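Local coordinates for protein cystathionine gamma-synthase (Xanthomonas oryzae pv. oryzae, PDB 6LD8) that probably acts as a pyridoxal-phosphate-dependent cystathionine gamma-synthase of the trans-sulfuration enzymes family, to which cystathionine gamma-lyase activity is also attributed, at residues Gly308-Phe313 with Leu370-Ile375; Ser158-Arg163 with Ala364-Gly369. The protein carries 1 engineered substitution. All coordinates share one frame; numbering follows the deposited sequence.

Along the chain, the loop 158-163, after strand 151-155 of the seven-stranded sheet, comes first; strand segment 308-313 follows, and 364-369 runs directly into 370-375. Contact 2 closes a loop of 200 intervening residues, between 158-163 and 364-369. Contact 1 closes one of 56, and the two loops cross, because 308-313 lies within the span of contact 2 whereas 370-375 lies beyond it. Contact 1 pairs neighbouring strands of the five-stranded sheet; contact 2 brings a loop of the seven-stranded sheet against the approach to one of those strands. Their centres are about 10 Å apart, joined by a probable hydrogen bond between Ser312 OG and Pro160 O.

Contact 1 of 2, residues Gly308-Phe313 with Leu370-Ile375; sequences GAMMSF and LLRLSI. With 0JO (2-{[(E)-{3-hydroxy-2-methyl-5-[(phosphonooxy)methyl]pyridin-4-yl}methylidene]amino}prop-2-enoic acid), chain E.
Met311 O accepts a hydrogen bond from Leu373 N (2.8 Å) and also receives a CA-H...O contact from Arg372 CA, 3.5 Å from that oxygen. The return bond, Met311 N to Leu373 O, measures 3.2 Å and completes a hydrogen-bonded pair. Phe313 and Leu371 form the next such pair, and Ile375 N donating to Ala309 O extends the ladder. The segment axes run at 157°, so the pairing is antiparallel. On the face carrying Met310 and Ser374, Met310 SD rests 3.6 Å from Ser374 CB, and its CE lies 3.8 Å from Arg372 CD. The chain of Arg372 bends at its third torsion and presents the guanidinium edge to the carboxylate of the bound aminoacrylate aldimine. NH1 of Arg372 reaches ligand OXT at 2.9 Å and NH2 of Arg372 reaches ligand O at 3.1 Å, both nearly straight (172°). This two-pronged grip fixes the carboxylate's rotation, as in other fold-type I pyridoxal-phosphate enzymes. On the other face, Phe313 places CG between backbone N and carbonyl carbon (chi1 71°), which brings its ring over Leu371: Leu371 CB makes a CH-pi contact 4.2 Å from the Phe313 ring centroid, while Leu373 meets the ring edge. The hydroxyls of Ser312 and Ser374 are hydrogen-bonded outside the pair, to Pro160 O and Gly339 N. Strand 283-287 flanks 310-315 and strand 344-346 flanks 370-374, while helix 259-277 packs against Met311 and Ile375.

Contact 2 of 2, residues Ser158-Arg163 with Ala364-Gly369; sequences SNPLLR and AGISDG. With 0JO (2-{[(E)-{3-hydroxy-2-methyl-5-[(phosphonooxy)methyl]pyridin-4-yl}methylidene]amino}prop-2-enoic acid), chain E.
Ala364, near the end of helix 358-364, offers its carbonyl to Arg163: NH2 of Arg163 lies 2.6 Å from Ala364 O, almost straight at 171° and in both the carbonyl and guanidinium planes. A weak second bond joins Arg163 NH1 to the same Ala364 O at 3.3 Å. From Leu161, CD1 also presses on this oxygen, with 3.3 Å between Leu161 CD1 and Ala364 O, while Leu161 CB lies over one face of the guanidinium, toward its rim. Gly365 then leaves the helix with positive phi (82°) in a Schellman motif, and its carbonyl carbon is 3.7 Å from Leu161 CD1. Ile366 supplies the apolar part: its CG1 is 4.0 Å from Leu161 CD1, and its CD1 is 3.7 Å from Pro160 CD. With CG1 anti to the carbonyl carbon (chi1 -57°), Ile366 crosses the proline at about a right angle; Pro160 itself follows a cis peptide bond, at the turn where Asn159 nears the ligand. Ser367 OG accepts a hydrogen bond from Gly369 N at 2.8 Å, an ST turn. Arg163 NH2 has a second partner in the salt bridge to Asp110, which is also hydrogen-bonded to Ser158 OG. Thus the loop between strand 151-155 and helix 167-176 packs against the link from helix 358-364 to strand 370-374, with Pro160 and Leu161 also touching Leu370.

Contact 1 of 2, residues Gly308-Phe313 with Leu370-Ile375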
ATOM      1  N   GLY A 308      28.438  15.066  -0.252  1.00 24.73           N
ATOM      2  CA  GLY A 308      27.569  13.962  -0.674  1.00 23.33           C
ATOM      3  C   GLY A 308      28.224  12.633  -0.437  1.00 22.79           C
ATOM      4  O   GLY A 308      29.196  12.576   0.313  1.00 22.28           O
ATOM      5  N   ALA A 309      27.687  11.593  -1.050  1.00 21.04           N
ATOM      6  CA  ALA A 309      28.093  10.210  -0.783  1.00 21.55           C
ATOM      7  C   ALA A 309      28.114   9.419  -2.064  1.00 22.51           C
ATOM      8  O   ALA A 309      28.175   8.202  -1.973  1.00 26.80           O
ATOM      9  CB  ALA A 309      27.171   9.620   0.230  1.00 24.01           C
ATOM     10  N   MET A 310      28.161  10.090  -3.214  1.00 24.11           N
ATOM     11  CA  MET A 310      28.509   9.409  -4.487  1.00 23.44           C
ATOM     12  C   MET A 310      30.006   9.599  -4.730  1.00 25.20           C
ATOM     13  O   MET A 310      30.508  10.718  -4.576  1.00 25.03           O
ATOM     14  CB  MET A 310      27.699   9.967  -5.662  1.00 23.00           C
ATOM     15  CG  MET A 310      26.186   9.742  -5.535  1.00 23.22           C
ATOM     16  SD  MET A 310      25.777   8.026  -5.230  1.00 24.05           S
ATOM     17  CE  MET A 310      26.394   7.305  -6.742  1.00 23.48           C
ATOM     18  N   MET A 311      30.669   8.552  -5.158  1.00 24.97           N
ATOM     19  CA  MET A 311      32.063   8.665  -5.610  1.00 30.73           C
ATOM     20  C   MET A 311      32.353   7.564  -6.635  1.00 31.50           C
ATOM     21  O   MET A 311      31.618   6.561  -6.645  1.00 29.05           O
ATOM     22  CB  MET A 311      33.023   8.587  -4.413  1.00 30.07           C
ATOM     23  CG  MET A 311      33.121   7.247  -3.732  1.00 31.12           C
ATOM     24  SD  MET A 311      34.413   7.281  -2.386  1.00 33.81           S
ATOM     25  CE  MET A 311      33.640   8.421  -1.244  1.00 31.97           C
ATOM     26  N   SER A 312      33.388   7.732  -7.464  1.00 32.31           N
ATOM     27  CA  SER A 312      33.897   6.618  -8.297  1.00 33.68           C
ATOM     28  C   SER A 312      35.412   6.563  -8.204  1.00 31.72           C
ATOM     29  O   SER A 312      36.045   7.430  -7.588  1.00 33.65           O
ATOM     30  CB  SER A 312      33.347   6.669  -9.704  1.00 34.73           C
ATOM     31  OG  SER A 312      33.354   7.996 -10.176  1.00 40.88           O
ATOM     32  N   PHE A 313      35.949   5.459  -8.661  1.00 33.98           N
ATOM     33  CA  PHE A 313      37.384   5.161  -8.561  1.00 34.46           C
ATOM     34  C   PHE A 313      37.742   4.099  -9.603  1.00 37.82           C
ATOM     35  O   PHE A 313      36.838   3.355 -10.168  1.00 34.95           O
ATOM     36  CB  PHE A 313      37.713   4.729  -7.134  1.00 37.59           C
ATOM     37  CG  PHE A 313      37.180   3.366  -6.782  1.00 37.06           C
ATOM     38  CD1 PHE A 313      35.854   3.201  -6.429  1.00 37.74           C
ATOM     39  CD2 PHE A 313      38.003   2.259  -6.783  1.00 39.77           C
ATOM     40  CE1 PHE A 313      35.360   1.953  -6.100  1.00 37.65           C
ATOM     41  CE2 PHE A 313      37.507   1.011  -6.447  1.00 40.82           C
ATOM     42  CZ  PHE A 313      36.187   0.859  -6.128  1.00 38.27           C
ATOM     43  N   LEU A 370      35.951   1.820 -14.585  1.00 47.12           N
ATOM     44  CA  LEU A 370      35.375   2.731 -13.563  1.00 48.43           C
ATOM     45  C   LEU A 370      34.301   1.981 -12.746  1.00 48.37           C
ATOM     46  O   LEU A 370      33.366   1.379 -13.360  1.00 42.69           O
ATOM     47  CB  LEU A 370      34.789   3.981 -14.232  1.00 39.48           C
ATOM     48  CG  LEU A 370      34.399   5.087 -13.255  1.00 36.89           C
ATOM     49  CD1 LEU A 370      35.626   5.753 -12.661  1.00 33.96           C
ATOM     50  CD2 LEU A 370      33.445   6.106 -13.874  1.00 37.66           C
ATOM     51  N   LEU A 371      34.440   2.056 -11.415  1.00 43.08           N
ATOM     52  CA  LEU A 371      33.460   1.608 -10.385  1.00 36.85           C
ATOM     53  C   LEU A 371      32.890   2.833  -9.662  1.00 33.89           C
ATOM     54  O   LEU A 371      33.671   3.747  -9.328  1.00 36.08           O
ATOM     55  CB  LEU A 371      34.166   0.652  -9.430  1.00 34.75           C
ATOM     56  CG  LEU A 371      34.530  -0.699 -10.051  1.00 35.75           C
ATOM     57  CD1 LEU A 371      35.362  -1.530  -9.099  1.00 35.64           C
ATOM     58  CD2 LEU A 371      33.284  -1.477 -10.480  1.00 37.07           C
ATOM     59  N   ARG A 372      31.564   2.862  -9.500  1.00 27.59           N
ATOM     60  CA  ARG A 372      30.803   3.921  -8.807  1.00 25.11           C
ATOM     61  C   ARG A 372      30.237   3.322  -7.511  1.00 25.57           C
ATOM     62  O   ARG A 372      29.640   2.261  -7.568  1.00 28.24           O
ATOM     63  CB  ARG A 372      29.686   4.423  -9.720  1.00 22.14           C
ATOM     64  CG  ARG A 372      28.995   5.670  -9.223  1.00 26.00           C
ATOM     65  CD  ARG A 372      27.749   5.971 -10.028  1.00 27.03           C
ATOM     66  NE  ARG A 372      26.720   4.977  -9.812  1.00 27.89           N
ATOM     67  CZ  ARG A 372      25.534   5.018 -10.409  1.00 33.14           C
ATOM     68  NH1 ARG A 372      25.290   5.954 -11.311  1.00 28.59           N
ATOM     69  NH2 ARG A 372      24.593   4.125 -10.111  1.00 35.79           N
ATOM     70  N   LEU A 373      30.442   3.988  -6.388  1.00 24.67           N
ATOM     71  CA  LEU A 373      29.854   3.631  -5.087  1.00 24.35           C
ATOM     72  C   LEU A 373      28.748   4.605  -4.785  1.00 23.60           C
ATOM     73  O   LEU A 373      28.963   5.815  -4.914  1.00 22.10           O
ATOM     74  CB  LEU A 373      30.910   3.740  -4.002  1.00 24.43           C
ATOM     75  CG  LEU A 373      32.151   2.904  -4.232  1.00 25.35           C
ATOM     76  CD1 LEU A 373      33.128   3.125  -3.094  1.00 27.00           C
ATOM     77  CD2 LEU A 373      31.786   1.451  -4.339  1.00 26.39           C
ATOM     78  N   SER A 374      27.610   4.064  -4.389  1.00 23.43           N
ATOM     79  CA  SER A 374      26.595   4.832  -3.660  1.00 23.03           C
ATOM     80  C   SER A 374      26.735   4.391  -2.209  1.00 23.03           C
ATOM     81  O   SER A 374      26.380   3.230  -1.892  1.00 28.00           O
ATOM     82  CB  SER A 374      25.202   4.659  -4.203  1.00 22.05           C
ATOM     83  OG  SER A 374      24.254   5.361  -3.379  1.00 19.19           O
ATOM     84  N   ILE A 375      27.215   5.282  -1.361  1.00 23.94           N
ATOM     85  CA  ILE A 375      27.560   4.918   0.039  1.00 22.14           C
ATOM     86  C   ILE A 375      26.324   5.109   0.874  1.00 19.60           C
ATOM     87  O   ILE A 375      25.753   6.203   0.867  1.00 19.17           O
ATOM     88  CB  ILE A 375      28.791   5.691   0.524  1.00 24.66           C
ATOM     89  CG1 ILE A 375      29.988   5.136  -0.251  1.00 26.43           C
ATOM     90  CG2 ILE A 375      28.966   5.579   2.041  1.00 24.95           C
ATOM     91  CD1 ILE A 375      31.101   6.084  -0.361  1.00 31.26           C
TER
HETATM   92  O   0JO E 501      21.894   4.522 -11.500  1.00 32.88           O
HETATM   93  C   0JO E 501      21.709   5.588 -12.098  1.00 38.63           C
HETATM   94  OXT 0JO E 501      22.648   6.299 -12.517  1.00 38.49           O
HETATM   95  CA  0JO E 501      20.351   5.976 -12.442  1.00 37.62           C
HETATM   96  CB  0JO E 501      19.367   4.969 -12.698  1.00 32.35           C
HETATM   97  N   0JO E 501      20.110   7.359 -12.534  1.00 37.45           N
HETATM   98  C4A 0JO E 501      18.987   7.971 -12.765  1.00 31.21           C
HETATM   99  C4  0JO E 501      18.961   9.428 -12.975  1.00 28.16           C
HETATM  100  C3  0JO E 501      20.105  10.183 -12.615  1.00 26.16           C
HETATM  101  O3  0JO E 501      21.204   9.597 -12.089  1.00 26.21           O
HETATM  102  C2  0JO E 501      20.118  11.560 -12.815  1.00 25.14           C
HETATM  103  C2A 0JO E 501      21.318  12.376 -12.439  1.00 24.42           C
HETATM  104  N1  0JO E 501      19.063  12.176 -13.366  1.00 26.55           N
HETATM  105  C6  0JO E 501      17.981  11.463 -13.731  1.00 23.81           C
HETATM  106  C5  0JO E 501      17.870  10.112 -13.544  1.00 24.70           C
HETATM  107  C5A 0JO E 501      16.618   9.422 -14.027  1.00 25.66           C
HETATM  108  OP4 0JO E 501      15.631   9.166 -12.994  1.00 25.09           O
HETATM  109  P   0JO E 501      14.683   7.843 -12.975  1.00 23.48           P
HETATM  110  OP3 0JO E 501      13.918   8.075 -11.674  1.00 20.79           O
HETATM  111  OP1 0JO E 501      13.752   8.021 -14.207  1.00 19.88           O
HETATM  112  OP2 0JO E 501      15.556   6.640 -12.992  1.00 17.32           O

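Contact 2 of 2, residues Ser158-Arg163 with Ala364-Gly369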
ATOM      1  N   SER A 158      28.184  15.497 -11.558  1.00 27.98           N
ATOM      2  CA  SER A 158      27.858  14.758 -12.783  1.00 28.35           C
ATOM      3  C   SER A 158      28.012  13.260 -12.474  1.00 33.51           C
ATOM      4  O   SER A 158      28.876  12.882 -11.675  1.00 34.45           O
ATOM      5  CB  SER A 158      28.729  15.248 -13.945  1.00 28.91           C
ATOM      6  OG  SER A 158      30.038  14.661 -13.930  1.00 25.51           O
ATOM      7  N   ASN A 159      27.197  12.451 -13.129  1.00 33.82           N
ATOM      8  CA  ASN A 159      27.087  11.002 -12.938  1.00 32.84           C
ATOM      9  C   ASN A 159      27.768  10.352 -14.122  1.00 33.69           C
ATOM     10  O   ASN A 159      27.234  10.446 -15.218  1.00 36.18           O
ATOM     11  CB  ASN A 159      25.599  10.659 -12.869  1.00 36.87           C
ATOM     12  CG  ASN A 159      25.286   9.175 -12.809  1.00 37.23           C
ATOM     13  OD1 ASN A 159      24.097   8.825 -12.892  1.00 42.77           O
ATOM     14  ND2 ASN A 159      26.311   8.333 -12.667  1.00 27.64           N
ATOM     15  N   PRO A 160      28.874   9.607 -13.955  1.00 34.37           N
ATOM     16  CA  PRO A 160      29.400   9.188 -12.660  1.00 35.44           C
ATOM     17  C   PRO A 160      30.817   9.648 -12.268  1.00 33.63           C
ATOM     18  O   PRO A 160      31.404   8.988 -11.469  1.00 32.59           O
ATOM     19  CB  PRO A 160      29.527   7.695 -12.986  1.00 35.05           C
ATOM     20  CG  PRO A 160      30.198   7.712 -14.350  1.00 35.99           C
ATOM     21  CD  PRO A 160      29.633   8.962 -15.028  1.00 36.74           C
ATOM     22  N   LEU A 161      31.342  10.741 -12.828  1.00 33.76           N
ATOM     23  CA  LEU A 161      32.724  11.233 -12.556  1.00 34.04           C
ATOM     24  C   LEU A 161      32.756  12.433 -11.598  1.00 32.22           C
ATOM     25  O   LEU A 161      33.862  12.929 -11.302  1.00 34.10           O
ATOM     26  CB  LEU A 161      33.321  11.597 -13.911  1.00 39.94           C
ATOM     27  CG  LEU A 161      33.694  10.364 -14.722  1.00 47.35           C
ATOM     28  CD1 LEU A 161      33.712  10.690 -16.201  1.00 50.85           C
ATOM     29  CD2 LEU A 161      35.033   9.793 -14.248  1.00 45.31           C
ATOM     30  N   LEU A 162      31.609  12.898 -11.124  1.00 29.00           N
ATOM     31  CA  LEU A 162      31.527  13.908 -10.027  1.00 31.19           C
ATOM     32  C   LEU A 162      32.245  15.211 -10.458  1.00 30.05           C
ATOM     33  O   LEU A 162      32.777  15.952  -9.605  1.00 30.39           O
ATOM     34  CB  LEU A 162      32.105  13.321  -8.735  1.00 28.33           C
ATOM     35  CG  LEU A 162      31.310  12.240  -7.996  1.00 28.26           C
ATOM     36  CD1 LEU A 162      29.963  12.730  -7.554  1.00 31.97           C
ATOM     37  CD2 LEU A 162      31.167  10.995  -8.813  1.00 29.92           C
ATOM     38  N   ARG A 163      32.129  15.554 -11.735  1.00 30.17           N
ATOM     39  CA  ARG A 163      32.596  16.848 -12.302  1.00 29.11           C
ATOM     40  C   ARG A 163      31.628  17.892 -11.769  1.00 26.58           C
ATOM     41  O   ARG A 163      30.420  17.593 -11.653  1.00 31.19           O
ATOM     42  CB  ARG A 163      32.761  16.676 -13.831  1.00 35.75           C
ATOM     43  CG  ARG A 163      34.151  17.046 -14.357  1.00 56.70           C
ATOM     44  CD  ARG A 163      34.905  16.243 -15.427  1.00 55.59           C
ATOM     45  NE  ARG A 163      33.983  15.463 -16.186  1.00 52.74           N
ATOM     46  CZ  ARG A 163      34.246  14.479 -17.038  1.00 44.28           C
ATOM     47  NH1 ARG A 163      35.468  14.102 -17.373  1.00 38.16           N
ATOM     48  NH2 ARG A 163      33.196  13.860 -17.546  1.00 42.51           N
ATOM     49  N   ALA A 364      33.087  11.546 -22.682  1.00 56.32           N
ATOM     50  CA  ALA A 364      32.711  11.863 -21.287  1.00 52.88           C
ATOM     51  C   ALA A 364      33.838  11.455 -20.319  1.00 46.85           C
ATOM     52  O   ALA A 364      33.761  11.973 -19.224  1.00 35.41           O
ATOM     53  CB  ALA A 364      31.399  11.181 -20.935  1.00 50.20           C
ATOM     54  N   GLY A 365      34.767  10.541 -20.694  1.00 44.07           N
ATOM     55  CA  GLY A 365      35.932  10.032 -19.908  1.00 49.07           C
ATOM     56  C   GLY A 365      35.517   8.917 -18.930  1.00 50.41           C
ATOM     57  O   GLY A 365      36.301   8.550 -17.997  1.00 51.40           O
ATOM     58  N   ILE A 366      34.336   8.338 -19.173  1.00 48.17           N
ATOM     59  CA  ILE A 366      33.812   7.129 -18.487  1.00 39.59           C
ATOM     60  C   ILE A 366      34.590   5.966 -19.070  1.00 35.71           C
ATOM     61  O   ILE A 366      34.259   5.526 -20.191  1.00 48.50           O
ATOM     62  CB  ILE A 366      32.301   6.927 -18.715  1.00 41.90           C
ATOM     63  CG1 ILE A 366      31.430   8.118 -18.294  1.00 43.98           C
ATOM     64  CG2 ILE A 366      31.880   5.614 -18.058  1.00 45.34           C
ATOM     65  CD1 ILE A 366      29.926   7.893 -18.540  1.00 45.16           C
ATOM     66  N   SER A 367      35.587   5.498 -18.353  1.00 38.72           N
ATOM     67  CA  SER A 367      36.464   4.389 -18.784  1.00 38.56           C
ATOM     68  C   SER A 367      35.705   3.083 -18.538  1.00 46.27           C
ATOM     69  O   SER A 367      34.712   3.108 -17.740  1.00 47.09           O
ATOM     70  CB  SER A 367      37.779   4.429 -18.027  1.00 37.80           C
ATOM     71  OG  SER A 367      37.877   3.334 -17.132  1.00 37.65           O
ATOM     72  N   ASP A 368      36.185   1.990 -19.138  1.00 44.85           N
ATOM     73  CA  ASP A 368      35.697   0.605 -18.919  1.00 50.09           C
ATOM     74  C   ASP A 368      36.204   0.021 -17.573  1.00 56.52           C
ATOM     75  O   ASP A 368      35.718  -1.079 -17.244  1.00 48.96           O
ATOM     76  CB  ASP A 368      36.063  -0.278 -20.124  1.00 50.75           C
ATOM     77  CG  ASP A 368      35.321   0.000 -21.444  1.00 56.80           C
ATOM     78  OD1 ASP A 368      34.383   0.883 -21.511  1.00 47.22           O
ATOM     79  OD2 ASP A 368      35.690  -0.666 -22.427  1.00 50.23           O
ATOM     80  N   GLY A 369      37.127   0.663 -16.817  1.00 53.12           N
ATOM     81  CA  GLY A 369      37.559   0.182 -15.474  1.00 59.49           C
ATOM     82  C   GLY A 369      36.943   0.979 -14.304  1.00 54.80           C
ATOM     83  O   GLY A 369      37.417   0.869 -13.140  1.00 56.23           O
TER
HETATM   84  O   0JO E 501      21.894   4.522 -11.500  1.00 32.88           O
HETATM   85  C   0JO E 501      21.709   5.588 -12.098  1.00 38.63           C
HETATM   86  OXT 0JO E 501      22.648   6.299 -12.517  1.00 38.49           O
HETATM   87  CA  0JO E 501      20.351   5.976 -12.442  1.00 37.62           C
HETATM   88  CB  0JO E 501      19.367   4.969 -12.698  1.00 32.35           C
HETATM   89  N   0JO E 501      20.110   7.359 -12.534  1.00 37.45           N
HETATM   90  C4A 0JO E 501      18.987   7.971 -12.765  1.00 31.21           C
HETATM   91  C4  0JO E 501      18.961   9.428 -12.975  1.00 28.16           C
HETATM   92  C3  0JO E 501      20.105  10.183 -12.615  1.00 26.16           C
HETATM   93  O3  0JO E 501      21.204   9.597 -12.089  1.00 26.21           O
HETATM   94  C2  0JO E 501      20.118  11.560 -12.815  1.00 25.14           C
HETATM   95  C2A 0JO E 501      21.318  12.376 -12.439  1.00 24.42           C
HETATM   96  N1  0JO E 501      19.063  12.176 -13.366  1.00 26.55           N
HETATM   97  C6  0JO E 501      17.981  11.463 -13.731  1.00 23.81           C
HETATM   98  C5  0JO E 501      17.870  10.112 -13.544  1.00 24.70           C
HETATM   99  C5A 0JO E 501      16.618   9.422 -14.027  1.00 25.66           C
HETATM  100  OP4 0JO E 501      15.631   9.166 -12.994  1.00 25.09           O
HETATM  101  P   0JO E 501      14.683   7.843 -12.975  1.00 23.48           P
HETATM  102  OP3 0JO E 501      13.918   8.075 -11.674  1.00 20.79           O
HETATM  103  OP1 0JO E 501      13.752   8.021 -14.207  1.00 19.88           O
HETATM  104  OP2 0JO E 501      15.556   6.640 -12.992  1.00 17.32           O